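Local atomic coordinates of TT1561 protein (Thermus thermophilus, PDB entry 1UF3), a protein that is of unknown function but binds calcium ions and belongs to the calcineurin-like metallophosphoesterases, which suggests a phosphoesterase role. Residues A[108-113]-A[152-157]; A[68-73]-A[96-101]; A[16-21]-A[53-58]; A[9-14]-A[22-27]. All coordinates share one frame; numbering follows the deposited sequence.

Contact 1 (A[108-113]-A[152-157]); sequences YLVAGV and IFLFHT
Two parallel neighbours in the second beta sheet of the calcineurin-like fold, strands 108-113 and 152-155, meet here at 4.5 Å between their short axes. Ala111 sits in the middle of the pairing. Its N donates to Ile152 O at 2.9 Å, and its O accepts from Leu154 N with a bend at the hydrogen (140°). Leu109 O takes the N-H of Ile152, and Leu154 O that of Val113. Past the last of these bonds a water continues the link: it donates to Val113 O and accepts from His156 N.

Val110, Ile152 and Leu154 share one face. Val110 and Ile152 lie side by side, CG2 to CB at 4.2 Å. Ile152 CG1 lies anti to its carbonyl carbon (chi1 -66°), and CD1 beyond it reaches Tyr108 CB at 3.9 Å. Gly112 CA approaches Leu154 O at 3.1 Å. On the other face Phe155 turns its ring edge to Val113 O, with CD2 3.4 Å away and the oxygen in the ring plane.

Strand 101-104 borders 108-113 on one side, and strand 183-186 borders 152-155 on the other. Helix 133-140 covers Val113 and Phe155, and helix 170-179 also packs on Phe155.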
loop_
_atom_site.group_PDB
_atom_site.type_symbol
_atom_site.label_atom_id
_atom_site.label_comp_id
_atom_site.label_asym_id
_atom_site.label_seq_id
_atom_site.Cartn_x
_atom_site.Cartn_y
_atom_site.Cartn_z
ATOM N N TYR A 108 6.100 9.145 -19.630
ATOM C CA TYR A 108 7.267 8.950 -20.489
ATOM C C TYR A 108 6.803 8.244 -21.746
ATOM O O TYR A 108 6.028 7.308 -21.679
ATOM C CB TYR A 108 8.350 8.116 -19.803
ATOM C CG TYR A 108 8.921 8.780 -18.579
ATOM C CD1 TYR A 108 8.491 8.421 -17.313
ATOM C CD2 TYR A 108 9.883 9.794 -18.688
ATOM C CE1 TYR A 108 8.992 9.050 -16.175
ATOM C CE2 TYR A 108 10.394 10.412 -17.555
ATOM C CZ TYR A 108 9.943 10.035 -16.306
ATOM O OH TYR A 108 10.437 10.631 -15.164
ATOM N N LEU A 109 7.260 8.727 -22.890
ATOM C CA LEU A 109 6.940 8.137 -24.176
ATOM C C LEU A 109 8.153 7.221 -24.475
ATOM O O LEU A 109 9.270 7.711 -24.734
ATOM C CB LEU A 109 6.798 9.247 -25.225
ATOM C CG LEU A 109 6.544 8.849 -26.687
ATOM C CD1 LEU A 109 5.353 7.907 -26.749
ATOM C CD2 LEU A 109 6.290 10.087 -27.541
ATOM N N VAL A 110 7.937 5.905 -24.384
ATOM C CA VAL A 110 8.988 4.909 -24.615
ATOM C C VAL A 110 8.937 4.358 -26.035
ATOM O O VAL A 110 7.897 3.920 -26.519
ATOM C CB VAL A 110 8.874 3.760 -23.606
ATOM C CG1 VAL A 110 10.073 2.770 -23.757
ATOM C CG2 VAL A 110 8.826 4.322 -22.198
ATOM N N ALA A 111 10.070 4.410 -26.725
ATOM C CA ALA A 111 10.130 3.932 -28.094
ATOM C C ALA A 111 11.515 3.378 -28.402
ATOM O O ALA A 111 12.487 3.645 -27.679
ATOM C CB ALA A 111 9.822 5.056 -29.055
ATOM N N GLY A 112 11.612 2.630 -29.490
ATOM C CA GLY A 112 12.913 2.095 -29.846
ATOM C C GLY A 112 13.071 1.613 -31.269
ATOM O O GLY A 112 12.119 1.569 -32.065
ATOM N N VAL A 113 14.319 1.306 -31.598
ATOM C CA VAL A 113 14.666 0.744 -32.887
ATOM C C VAL A 113 15.815 -0.225 -32.546
ATOM O O VAL A 113 16.930 0.201 -32.200
ATOM C CB VAL A 113 15.126 1.798 -33.891
ATOM C CG1 VAL A 113 15.486 1.116 -35.191
ATOM C CG2 VAL A 113 14.017 2.823 -34.146
ATOM N N ILE A 152 11.944 8.274 -23.954
ATOM C CA ILE A 152 12.921 7.264 -23.521
ATOM C C ILE A 152 13.107 6.361 -24.745
ATOM O O ILE A 152 12.145 5.748 -25.226
ATOM C CB ILE A 152 12.410 6.415 -22.334
ATOM C CG1 ILE A 152 12.250 7.296 -21.086
ATOM C CG2 ILE A 152 13.398 5.256 -22.055
ATOM C CD1 ILE A 152 11.899 6.553 -19.801
ATOM N N PHE A 153 14.331 6.327 -25.274
ATOM C CA PHE A 153 14.649 5.539 -26.458
ATOM C C PHE A 153 15.453 4.300 -26.114
ATOM O O PHE A 153 16.298 4.330 -25.234
ATOM C CB PHE A 153 15.483 6.357 -27.470
ATOM C CG PHE A 153 14.711 7.412 -28.236
ATOM C CD1 PHE A 153 13.332 7.580 -28.076
ATOM C CD2 PHE A 153 15.370 8.220 -29.139
ATOM C CE1 PHE A 153 12.644 8.531 -28.809
ATOM C CE2 PHE A 153 14.682 9.182 -29.883
ATOM C CZ PHE A 153 13.324 9.336 -29.719
ATOM N N LEU A 154 15.192 3.215 -26.832
ATOM C CA LEU A 154 15.938 1.967 -26.643
ATOM C C LEU A 154 16.561 1.606 -27.985
ATOM O O LEU A 154 15.869 1.474 -28.980
ATOM C CB LEU A 154 15.024 0.822 -26.182
ATOM C CG LEU A 154 14.900 0.632 -24.670
ATOM C CD1 LEU A 154 14.059 1.772 -24.087
ATOM C CD2 LEU A 154 14.270 -0.728 -24.363
ATOM N N PHE A 155 17.876 1.484 -28.030
ATOM C CA PHE A 155 18.547 1.114 -29.281
ATOM C C PHE A 155 19.572 0.047 -28.952
ATOM O O PHE A 155 20.055 -0.058 -27.813
ATOM C CB PHE A 155 19.379 2.253 -29.886
ATOM C CG PHE A 155 18.613 3.453 -30.287
ATOM C CD1 PHE A 155 18.946 4.701 -29.741
ATOM C CD2 PHE A 155 17.667 3.383 -31.296
ATOM C CE1 PHE A 155 18.355 5.851 -30.209
ATOM C CE2 PHE A 155 17.068 4.519 -31.767
ATOM C CZ PHE A 155 17.416 5.772 -31.223
ATOM N N HIS A 156 19.928 -0.736 -29.955
ATOM C CA HIS A 156 20.970 -1.696 -29.704
ATOM C C HIS A 156 22.292 -0.968 -30.030
ATOM O O HIS A 156 23.243 -1.002 -29.256
ATOM C CB HIS A 156 20.830 -2.919 -30.584
ATOM C CG HIS A 156 21.947 -3.890 -30.389
ATOM N ND1 HIS A 156 23.144 -3.788 -31.069
ATOM C CD2 HIS A 156 22.103 -4.895 -29.496
ATOM C CE1 HIS A 156 23.988 -4.692 -30.597
ATOM N NE2 HIS A 156 23.380 -5.374 -29.641
ATOM N N THR A 157 22.297 -0.290 -31.169
ATOM C CA THR A 157 23.430 0.443 -31.704
ATOM C C THR A 157 23.818 1.686 -30.898
ATOM O O THR A 157 22.990 2.556 -30.649
ATOM C CB THR A 157 23.105 0.836 -33.146
ATOM O OG1 THR A 157 22.901 -0.362 -33.904
ATOM C CG2 THR A 157 24.227 1.671 -33.779
HETATM O O HOH W 1 19.467 -0.463 -32.669
#

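Contact 2 (A[68-73]-A[96-101]); sequences YVPGPQ and NVHETF
Asn96 OD1 receives the N-H of His98 at 2.8 Å and is also hydrogen-bonded to the hydroxyl of Tyr80. The bond from His98 closes an Asx turn, and its donor stands above the carbonyl plane of the Asn96 amide. This turn ends the parallel pairing of strands 66-69 and 94-96, at the edge of the first sheet of the metallophosphoesterase fold. Tyr68 and Asn96 form the bridge. Tyr68 O accepts from Val97 N at 3.0 Å, nearly along the C=O axis. A type II turn from Val97 to Thr100 follows, closed by Thr100 N to Val97 O.

Tyr68 CG occupies the crowded position between its backbone N and carbonyl carbon (chi1 36°). The ring reaches across: Tyr68 CE2 lies 3.4 Å from Asn96 CA and 3.6 Å from Asn96 CB. Its hydroxyl is bonded to Glu88, which also takes the N-H of Asn96. Asn96 ND2 is hydrogen-bonded to the hydroxyl of Tyr138 of a second subunit. Val69 CG1 and Val97 CG2 meet at 3.7 Å.

The imidazole of His98 is held at both nitrogens, ND1 by Gly114 N and NE2 by the hydroxyl of Tyr131. Glu99 follows it in the turn and belongs to a calcium site seen for this protein, although no ion is bound to it in this chain. Its CG lies over the centre of one imidazole face, 3.5 Å above the plane. Over the opposite face comes the Pro70 ring, whose CG makes a CH-pi contact 4.2 Å from the centroid, displaced toward the rim.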
loop_
_atom_site.group_PDB
_atom_site.type_symbol
_atom_site.label_atom_id
_atom_site.label_comp_id
_atom_site.label_asym_id
_atom_site.label_seq_id
_atom_site.Cartn_x
_atom_site.Cartn_y
_atom_site.Cartn_z
ATOM N N TYR A 68 11.437 -3.587 -24.306
ATOM C CA TYR A 68 12.617 -4.210 -24.871
ATOM C C TYR A 68 12.667 -4.062 -26.376
ATOM O O TYR A 68 11.647 -3.758 -27.022
ATOM C CB TYR A 68 12.689 -5.710 -24.460
ATOM C CG TYR A 68 11.346 -6.432 -24.385
ATOM C CD1 TYR A 68 10.715 -6.664 -23.154
ATOM C CD2 TYR A 68 10.679 -6.829 -25.547
ATOM C CE1 TYR A 68 9.422 -7.279 -23.087
ATOM C CE2 TYR A 68 9.396 -7.436 -25.494
ATOM C CZ TYR A 68 8.781 -7.645 -24.266
ATOM O OH TYR A 68 7.493 -8.141 -24.239
ATOM N N VAL A 69 13.874 -4.197 -26.930
ATOM C CA VAL A 69 14.066 -4.160 -28.374
ATOM C C VAL A 69 15.010 -5.335 -28.680
ATOM O O VAL A 69 15.799 -5.768 -27.828
ATOM C CB VAL A 69 14.669 -2.830 -28.881
ATOM C CG1 VAL A 69 13.763 -1.672 -28.496
ATOM C CG2 VAL A 69 16.066 -2.636 -28.337
ATOM N N PRO A 70 14.916 -5.884 -29.887
ATOM C CA PRO A 70 15.773 -7.015 -30.249
ATOM C C PRO A 70 17.170 -6.562 -30.687
ATOM O O PRO A 70 17.395 -5.373 -30.970
ATOM C CB PRO A 70 14.990 -7.664 -31.377
ATOM C CG PRO A 70 14.448 -6.446 -32.115
ATOM C CD PRO A 70 14.013 -5.510 -31.001
ATOM N N GLY A 71 18.103 -7.512 -30.732
ATOM C CA GLY A 71 19.461 -7.205 -31.163
ATOM C C GLY A 71 19.714 -7.698 -32.579
ATOM O O GLY A 71 18.815 -8.262 -33.217
ATOM N N PRO A 72 20.934 -7.504 -33.110
ATOM C CA PRO A 72 21.241 -7.955 -34.472
ATOM C C PRO A 72 21.075 -9.472 -34.685
ATOM O O PRO A 72 20.821 -9.911 -35.786
ATOM C CB PRO A 72 22.693 -7.489 -34.680
ATOM C CG PRO A 72 22.811 -6.299 -33.709
ATOM C CD PRO A 72 22.079 -6.798 -32.507
ATOM N N GLN A 73 21.203 -10.259 -33.630
ATOM C CA GLN A 73 21.061 -11.708 -33.746
ATOM C C GLN A 73 19.649 -12.317 -33.500
ATOM O O GLN A 73 19.456 -13.529 -33.645
ATOM C CB GLN A 73 22.075 -12.379 -32.818
ATOM C CG GLN A 73 23.521 -12.270 -33.301
ATOM C CD GLN A 73 24.474 -13.054 -32.416
ATOM O OE1 GLN A 73 24.234 -14.224 -32.132
ATOM N NE2 GLN A 73 25.553 -12.410 -31.968
ATOM N N ASN A 96 7.327 -4.898 -26.511
ATOM C CA ASN A 96 8.402 -4.827 -27.470
ATOM C C ASN A 96 8.151 -3.452 -28.084
ATOM O O ASN A 96 7.097 -3.240 -28.675
ATOM C CB ASN A 96 8.228 -5.896 -28.553
ATOM C CG ASN A 96 8.636 -5.407 -29.893
ATOM O OD1 ASN A 96 9.722 -4.857 -30.044
ATOM N ND2 ASN A 96 7.772 -5.591 -30.895
ATOM N N VAL A 97 9.090 -2.523 -27.931
ATOM C CA VAL A 97 8.913 -1.184 -28.485
ATOM C C VAL A 97 9.640 -0.973 -29.808
ATOM O O VAL A 97 9.695 0.141 -30.331
ATOM C CB VAL A 97 9.311 -0.080 -27.446
ATOM C CG1 VAL A 97 8.290 -0.073 -26.274
ATOM C CG2 VAL A 97 10.713 -0.335 -26.891
ATOM N N HIS A 98 10.150 -2.061 -30.381
ATOM C CA HIS A 98 10.852 -1.996 -31.667
ATOM C C HIS A 98 9.918 -1.439 -32.761
ATOM O O HIS A 98 8.896 -2.034 -33.094
ATOM C CB HIS A 98 11.382 -3.403 -32.039
ATOM C CG HIS A 98 12.104 -3.460 -33.355
ATOM N ND1 HIS A 98 13.219 -2.692 -33.633
ATOM C CD2 HIS A 98 11.843 -4.162 -34.486
ATOM C CE1 HIS A 98 13.606 -2.914 -34.879
ATOM N NE2 HIS A 98 12.788 -3.801 -35.418
ATOM N N GLU A 99 10.279 -0.276 -33.293
ATOM C CA GLU A 99 9.543 0.455 -34.337
ATOM C C GLU A 99 8.193 0.975 -33.837
ATOM O O GLU A 99 7.391 1.483 -34.611
ATOM C CB GLU A 99 9.295 -0.398 -35.594
ATOM C CG GLU A 99 10.478 -1.217 -36.101
ATOM C CD GLU A 99 10.115 -2.020 -37.352
ATOM O OE1 GLU A 99 8.936 -2.393 -37.510
ATOM O OE2 GLU A 99 11.007 -2.284 -38.181
ATOM N N THR A 100 7.933 0.850 -32.547
ATOM C CA THR A 100 6.664 1.333 -32.043
ATOM C C THR A 100 6.846 2.097 -30.722
ATOM O O THR A 100 7.958 2.561 -30.421
ATOM C CB THR A 100 5.638 0.140 -31.947
ATOM O OG1 THR A 100 4.323 0.651 -31.726
ATOM C CG2 THR A 100 6.013 -0.819 -30.850
ATOM N N PHE A 101 5.786 2.234 -29.923
ATOM C CA PHE A 101 5.910 2.996 -28.683
ATOM C C PHE A 101 4.886 2.611 -27.623
ATOM O O PHE A 101 3.920 1.906 -27.907
ATOM C CB PHE A 101 5.719 4.477 -29.009
ATOM C CG PHE A 101 4.297 4.834 -29.327
ATOM C CD1 PHE A 101 3.419 5.226 -28.309
ATOM C CD2 PHE A 101 3.805 4.679 -30.618
ATOM C CE1 PHE A 101 2.082 5.443 -28.572
ATOM C CE2 PHE A 101 2.471 4.892 -30.900
ATOM C CZ PHE A 101 1.598 5.275 -29.868
#

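Contact 3 (A[16-21]-A[53-58]); sequences GDLEAL and AAFFRI
Leu18 and Leu21 of helix 18-25 pack against Phe55 and Ile58 of helix 49-59, joining two helices of the calcineurin-like fold. The contact is apolar. Leu21 CG is anti to its backbone N (chi1 -179°), and CD2 stands over one face of the Phe55 ring in a CH-pi contact. This methyl is 3.5 Å from the ring centroid, offset toward the rim. The two side chains cross at about a right angle. Phe55 CG is likewise anti to its own N (chi1 -177°), which carries the ring off helix 49-59 to meet Leu21 CD2 with one face.

Ile58 divides its branches between the two leucines. Its CG2 meets Leu21 CG at 3.7 Å, while CD1 approaches Leu18 CB at 4.0 Å. Leu18 sends CD2 to Phe55 CA at 3.8 Å and turns CD1 to Ala54 CB. Leu38 of strand 35-39 touches both Leu21 and Phe55, so the inner side of the contact rests on the first sheet. Pro14 and Leu42 add loop contacts to Phe55.

The start of helix 18-25 is capped by Asp17. Its OD1 accepts from Ala20 N at 3.2 Å, with the donor above the carboxylate plane.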
loop_
_atom_site.group_PDB
_atom_site.type_symbol
_atom_site.label_atom_id
_atom_site.label_comp_id
_atom_site.label_asym_id
_atom_site.label_seq_id
_atom_site.Cartn_x
_atom_site.Cartn_y
_atom_site.Cartn_z
ATOM N N GLY A 16 20.423 -15.357 -24.423
ATOM C CA GLY A 16 19.868 -16.642 -24.028
ATOM C C GLY A 16 20.212 -17.177 -22.656
ATOM O O GLY A 16 19.803 -18.290 -22.310
ATOM N N ASP A 17 20.944 -16.401 -21.861
ATOM C CA ASP A 17 21.307 -16.836 -20.513
ATOM C C ASP A 17 20.092 -16.695 -19.589
ATOM O O ASP A 17 19.896 -15.656 -18.948
ATOM C CB ASP A 17 22.451 -15.981 -19.981
ATOM C CG ASP A 17 23.108 -16.588 -18.775
ATOM O OD1 ASP A 17 22.455 -17.418 -18.114
ATOM O OD2 ASP A 17 24.271 -16.235 -18.477
ATOM N N LEU A 18 19.287 -17.751 -19.512
ATOM C CA LEU A 18 18.079 -17.744 -18.695
ATOM C C LEU A 18 18.320 -17.720 -17.194
ATOM O O LEU A 18 17.479 -17.230 -16.427
ATOM C CB LEU A 18 17.208 -18.954 -19.039
ATOM C CG LEU A 18 16.815 -19.011 -20.511
ATOM C CD1 LEU A 18 15.991 -20.244 -20.764
ATOM C CD2 LEU A 18 16.041 -17.760 -20.889
ATOM N N GLU A 19 19.447 -18.264 -16.754
ATOM C CA GLU A 19 19.710 -18.264 -15.326
ATOM C C GLU A 19 19.994 -16.835 -14.891
ATOM O O GLU A 19 19.558 -16.401 -13.833
ATOM C CB GLU A 19 20.889 -19.185 -14.976
ATOM C CG GLU A 19 20.628 -20.659 -15.269
ATOM C CD GLU A 19 19.368 -21.204 -14.587
ATOM O OE1 GLU A 19 19.315 -21.230 -13.335
ATOM O OE2 GLU A 19 18.425 -21.614 -15.309
ATOM N N ALA A 20 20.733 -16.109 -15.715
ATOM C CA ALA A 20 21.052 -14.724 -15.420
ATOM C C ALA A 20 19.764 -13.877 -15.502
ATOM O O ALA A 20 19.505 -13.038 -14.633
ATOM C CB ALA A 20 22.094 -14.212 -16.409
ATOM N N LEU A 21 18.965 -14.101 -16.542
ATOM C CA LEU A 21 17.709 -13.374 -16.717
ATOM C C LEU A 21 16.838 -13.550 -15.485
ATOM O O LEU A 21 16.259 -12.585 -14.972
ATOM C CB LEU A 21 16.951 -13.888 -17.933
ATOM C CG LEU A 21 15.633 -13.173 -18.235
ATOM C CD1 LEU A 21 15.913 -11.724 -18.551
ATOM C CD2 LEU A 21 14.941 -13.834 -19.415
ATOM N N ALA A 53 9.985 -18.021 -26.083
ATOM C CA ALA A 53 8.871 -18.244 -25.180
ATOM C C ALA A 53 9.357 -18.477 -23.755
ATOM O O ALA A 53 8.766 -17.959 -22.804
ATOM C CB ALA A 53 8.028 -19.414 -25.663
ATOM N N ALA A 54 10.443 -19.236 -23.585
ATOM C CA ALA A 54 10.952 -19.490 -22.236
ATOM C C ALA A 54 11.503 -18.193 -21.622
ATOM O O ALA A 54 11.319 -17.929 -20.437
ATOM C CB ALA A 54 12.044 -20.573 -22.274
ATOM N N PHE A 55 12.191 -17.412 -22.456
ATOM C CA PHE A 55 12.773 -16.116 -22.076
ATOM C C PHE A 55 11.642 -15.182 -21.543
ATOM O O PHE A 55 11.714 -14.662 -20.444
ATOM C CB PHE A 55 13.425 -15.487 -23.316
ATOM C CG PHE A 55 14.128 -14.192 -23.047
ATOM C CD1 PHE A 55 15.493 -14.176 -22.750
ATOM C CD2 PHE A 55 13.433 -12.979 -23.097
ATOM C CE1 PHE A 55 16.165 -12.964 -22.506
ATOM C CE2 PHE A 55 14.089 -11.766 -22.854
ATOM C CZ PHE A 55 15.459 -11.758 -22.558
ATOM N N PHE A 56 10.602 -14.991 -22.345
ATOM C CA PHE A 56 9.468 -14.146 -21.958
ATOM C C PHE A 56 8.687 -14.647 -20.745
ATOM O O PHE A 56 8.183 -13.855 -19.938
ATOM C CB PHE A 56 8.560 -13.970 -23.163
ATOM C CG PHE A 56 9.143 -13.075 -24.209
ATOM C CD1 PHE A 56 9.048 -13.390 -25.547
ATOM C CD2 PHE A 56 9.794 -11.893 -23.841
ATOM C CE1 PHE A 56 9.587 -12.554 -26.519
ATOM C CE2 PHE A 56 10.332 -11.052 -24.809
ATOM C CZ PHE A 56 10.228 -11.386 -26.150
ATOM N N ARG A 57 8.603 -15.962 -20.583
ATOM C CA ARG A 57 7.901 -16.520 -19.434
ATOM C C ARG A 57 8.614 -16.088 -18.149
ATOM O O ARG A 57 7.978 -15.725 -17.150
ATOM C CB ARG A 57 7.878 -18.046 -19.532
ATOM C CG ARG A 57 7.117 -18.709 -18.414
ATOM C CD ARG A 57 5.875 -19.420 -18.934
ATOM N NE ARG A 57 4.997 -19.802 -17.824
ATOM C CZ ARG A 57 3.795 -20.352 -17.963
ATOM N NH1 ARG A 57 3.305 -20.600 -19.174
ATOM N NH2 ARG A 57 3.076 -20.642 -16.884
ATOM N N ILE A 58 9.942 -16.142 -18.181
ATOM C CA ILE A 58 10.760 -15.750 -17.037
ATOM C C ILE A 58 10.670 -14.236 -16.814
ATOM O O ILE A 58 10.523 -13.795 -15.688
ATOM C CB ILE A 58 12.253 -16.175 -17.255
ATOM C CG1 ILE A 58 12.415 -17.646 -16.859
ATOM C CG2 ILE A 58 13.215 -15.278 -16.446
ATOM C CD1 ILE A 58 13.646 -18.312 -17.446
#

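Contact 4 (A[9-14]-A[22-27]); sequences LATSNP and EKFVKL
Leu9 and Thr11 hold the ring of Phe24 between them. Strand 7-12, helix 18-25 and parallel strand 35-39 form a beta-alpha-beta crossover of the calcineurin-like fold, and this contact packs its helix on its first strand. Leu9 and Thr11 each make a CH-pi contact, on opposite faces. Thr11 CG2 lies 3.9 Å from the ring centroid, and Leu9 CD2 4.2 Å from it. Both methyls are displaced toward the rim. Both residues meet the phenylalanine tip to tip, so its outer atoms take the contact. Leu9 CG is 3.5 Å from Phe24 CE1. The same leucine sends CD2 to Phe24 O, also at 3.5 Å, and to Leu27 CB at 4.2 Å.

Phe24 CG is anti to its backbone N (chi1 175°), which carries the ring from the helix toward the strand. In Thr11 it is OG1 that lies anti to N (chi1 -170°). CG2 then lies between N and the carbonyl carbon. The hydroxyl is bonded to Glu211 O, a backbone atom at strand 211-216, and this would hold chi1 and so keep CG2 turned to the ring.

Farther out, Lys26 NZ and Glu22 OE2 form a salt bridge whose hydrogen bond is weak. Strand 7-12 runs between strands 35-39 and 211-216. Ile36 from the first and Tyr212 from the second both touch Leu9 and Phe24, so the helix packs across three adjacent strands.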
loop_
_atom_site.group_PDB
_atom_site.type_symbol
_atom_site.label_atom_id
_atom_site.label_comp_id
_atom_site.label_asym_id
_atom_site.label_seq_id
_atom_site.Cartn_x
_atom_site.Cartn_y
_atom_site.Cartn_z
ATOM N N LEU A 9 15.271 -0.700 -13.873
ATOM C CA LEU A 9 16.240 -1.798 -13.838
ATOM C C LEU A 9 16.542 -2.072 -15.321
ATOM O O LEU A 9 15.627 -2.324 -16.128
ATOM C CB LEU A 9 15.614 -3.025 -13.162
ATOM C CG LEU A 9 16.491 -4.256 -12.956
ATOM C CD1 LEU A 9 17.699 -3.882 -12.118
ATOM C CD2 LEU A 9 15.661 -5.355 -12.261
ATOM N N ALA A 10 17.816 -1.990 -15.690
ATOM C CA ALA A 10 18.213 -2.154 -17.084
ATOM C C ALA A 10 19.443 -3.038 -17.340
ATOM O O ALA A 10 20.292 -3.202 -16.476
ATOM C CB ALA A 10 18.447 -0.778 -17.693
ATOM N N THR A 11 19.514 -3.579 -18.548
ATOM C CA THR A 11 20.610 -4.447 -18.959
ATOM C C THR A 11 20.446 -4.697 -20.444
ATOM O O THR A 11 19.406 -4.340 -21.043
ATOM C CB THR A 11 20.576 -5.804 -18.220
ATOM O OG1 THR A 11 21.794 -6.508 -18.474
ATOM C CG2 THR A 11 19.415 -6.667 -18.724
ATOM N N SER A 12 21.463 -5.314 -21.044
ATOM C CA SER A 12 21.436 -5.611 -22.473
ATOM C C SER A 12 22.075 -6.955 -22.814
ATOM O O SER A 12 22.673 -7.612 -21.979
ATOM C CB SER A 12 22.191 -4.532 -23.245
ATOM O OG SER A 12 23.570 -4.583 -22.881
ATOM N N ASN A 13 21.918 -7.347 -24.064
ATOM C CA ASN A 13 22.522 -8.558 -24.590
ATOM C C ASN A 13 22.608 -9.784 -23.686
ATOM O O ASN A 13 23.688 -10.312 -23.479
ATOM C CB ASN A 13 23.930 -8.198 -25.082
ATOM C CG ASN A 13 24.492 -9.225 -26.031
ATOM O OD1 ASN A 13 23.977 -9.411 -27.138
ATOM N ND2 ASN A 13 25.557 -9.906 -25.603
ATOM N N PRO A 14 21.480 -10.254 -23.127
ATOM C CA PRO A 14 21.537 -11.442 -22.262
ATOM C C PRO A 14 21.966 -12.733 -23.015
ATOM O O PRO A 14 22.409 -13.704 -22.399
ATOM C CB PRO A 14 20.113 -11.537 -21.705
ATOM C CG PRO A 14 19.270 -10.892 -22.797
ATOM C CD PRO A 14 20.117 -9.692 -23.165
ATOM N N GLU A 22 16.753 -14.780 -14.993
ATOM C CA GLU A 22 15.938 -15.030 -13.824
ATOM C C GLU A 22 16.457 -14.315 -12.580
ATOM O O GLU A 22 15.662 -13.824 -11.767
ATOM C CB GLU A 22 15.829 -16.517 -13.527
ATOM C CG GLU A 22 14.846 -16.761 -12.402
ATOM C CD GLU A 22 14.713 -18.206 -12.022
ATOM O OE1 GLU A 22 14.394 -19.024 -12.917
ATOM O OE2 GLU A 22 14.919 -18.520 -10.822
ATOM N N LYS A 23 17.782 -14.275 -12.411
ATOM C CA LYS A 23 18.358 -13.591 -11.252
ATOM C C LYS A 23 18.073 -12.095 -11.417
ATOM O O LYS A 23 17.758 -11.397 -10.454
ATOM C CB LYS A 23 19.875 -13.819 -11.174
ATOM C CG LYS A 23 20.306 -15.259 -10.847
ATOM C CD LYS A 23 21.820 -15.420 -11.053
ATOM C CE LYS A 23 22.336 -16.803 -10.661
ATOM N NZ LYS A 23 22.477 -16.982 -9.189
ATOM N N PHE A 24 18.183 -11.628 -12.656
ATOM C CA PHE A 24 17.943 -10.228 -13.007
ATOM C C PHE A 24 16.514 -9.841 -12.615
ATOM O O PHE A 24 16.292 -8.830 -11.954
ATOM C CB PHE A 24 18.146 -10.028 -14.514
ATOM C CG PHE A 24 17.808 -8.637 -15.004
ATOM C CD1 PHE A 24 18.620 -7.551 -14.688
ATOM C CD2 PHE A 24 16.662 -8.416 -15.763
ATOM C CE1 PHE A 24 18.299 -6.251 -15.117
ATOM C CE2 PHE A 24 16.324 -7.120 -16.204
ATOM C CZ PHE A 24 17.148 -6.034 -15.876
ATOM N N VAL A 25 15.557 -10.665 -13.023
ATOM C CA VAL A 25 14.147 -10.434 -12.716
ATOM C C VAL A 25 13.898 -10.429 -11.211
ATOM O O VAL A 25 13.138 -9.592 -10.710
ATOM C CB VAL A 25 13.262 -11.498 -13.408
ATOM C CG1 VAL A 25 11.839 -11.453 -12.877
ATOM C CG2 VAL A 25 13.271 -11.248 -14.903
ATOM N N LYS A 26 14.542 -11.341 -10.485
ATOM C CA LYS A 26 14.376 -11.400 -9.037
ATOM C C LYS A 26 15.018 -10.235 -8.279
ATOM O O LYS A 26 14.873 -10.121 -7.064
ATOM C CB LYS A 26 14.925 -12.713 -8.495
ATOM C CG LYS A 26 14.178 -13.907 -9.002
ATOM C CD LYS A 26 14.440 -15.113 -8.125
ATOM C CE LYS A 26 13.643 -16.309 -8.595
ATOM N NZ LYS A 26 13.988 -17.529 -7.803
ATOM N N LEU A 27 15.719 -9.368 -8.996
ATOM C CA LEU A 27 16.355 -8.214 -8.378
ATOM C C LEU A 27 15.359 -7.076 -8.208
ATOM O O LEU A 27 15.519 -6.226 -7.332
ATOM C CB LEU A 27 17.468 -7.659 -9.264
ATOM C CG LEU A 27 18.676 -8.462 -9.699
ATOM C CD1 LEU A 27 19.440 -7.601 -10.678
ATOM C CD2 LEU A 27 19.541 -8.815 -8.516
#

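Contacts 3 and 4 share helix 18-25 and lie about 10 Å apart between centres. They touch through Phe55 CE1 and Pro14 CG at 3.7 Å. Contact 3 meets contact 2 where Phe56 CE2 packs 3.8 Å from Tyr68 CZ. Contacts 2 and 4 reach the same sheet, while contact 1 belongs to the other. Contacts 1 and 2 lie about 8 Å apart between centres and join the two sheets, with Gly112 O and Glu99 N 2.9 Å apart in a probable hydrogen bond. The side chain of His98 is about 7 Å from a bound calcium ion. Leu9, whose side chain is about 9 Å from that of the calcium ligand Asp34, is about 10 Å from a bound ion.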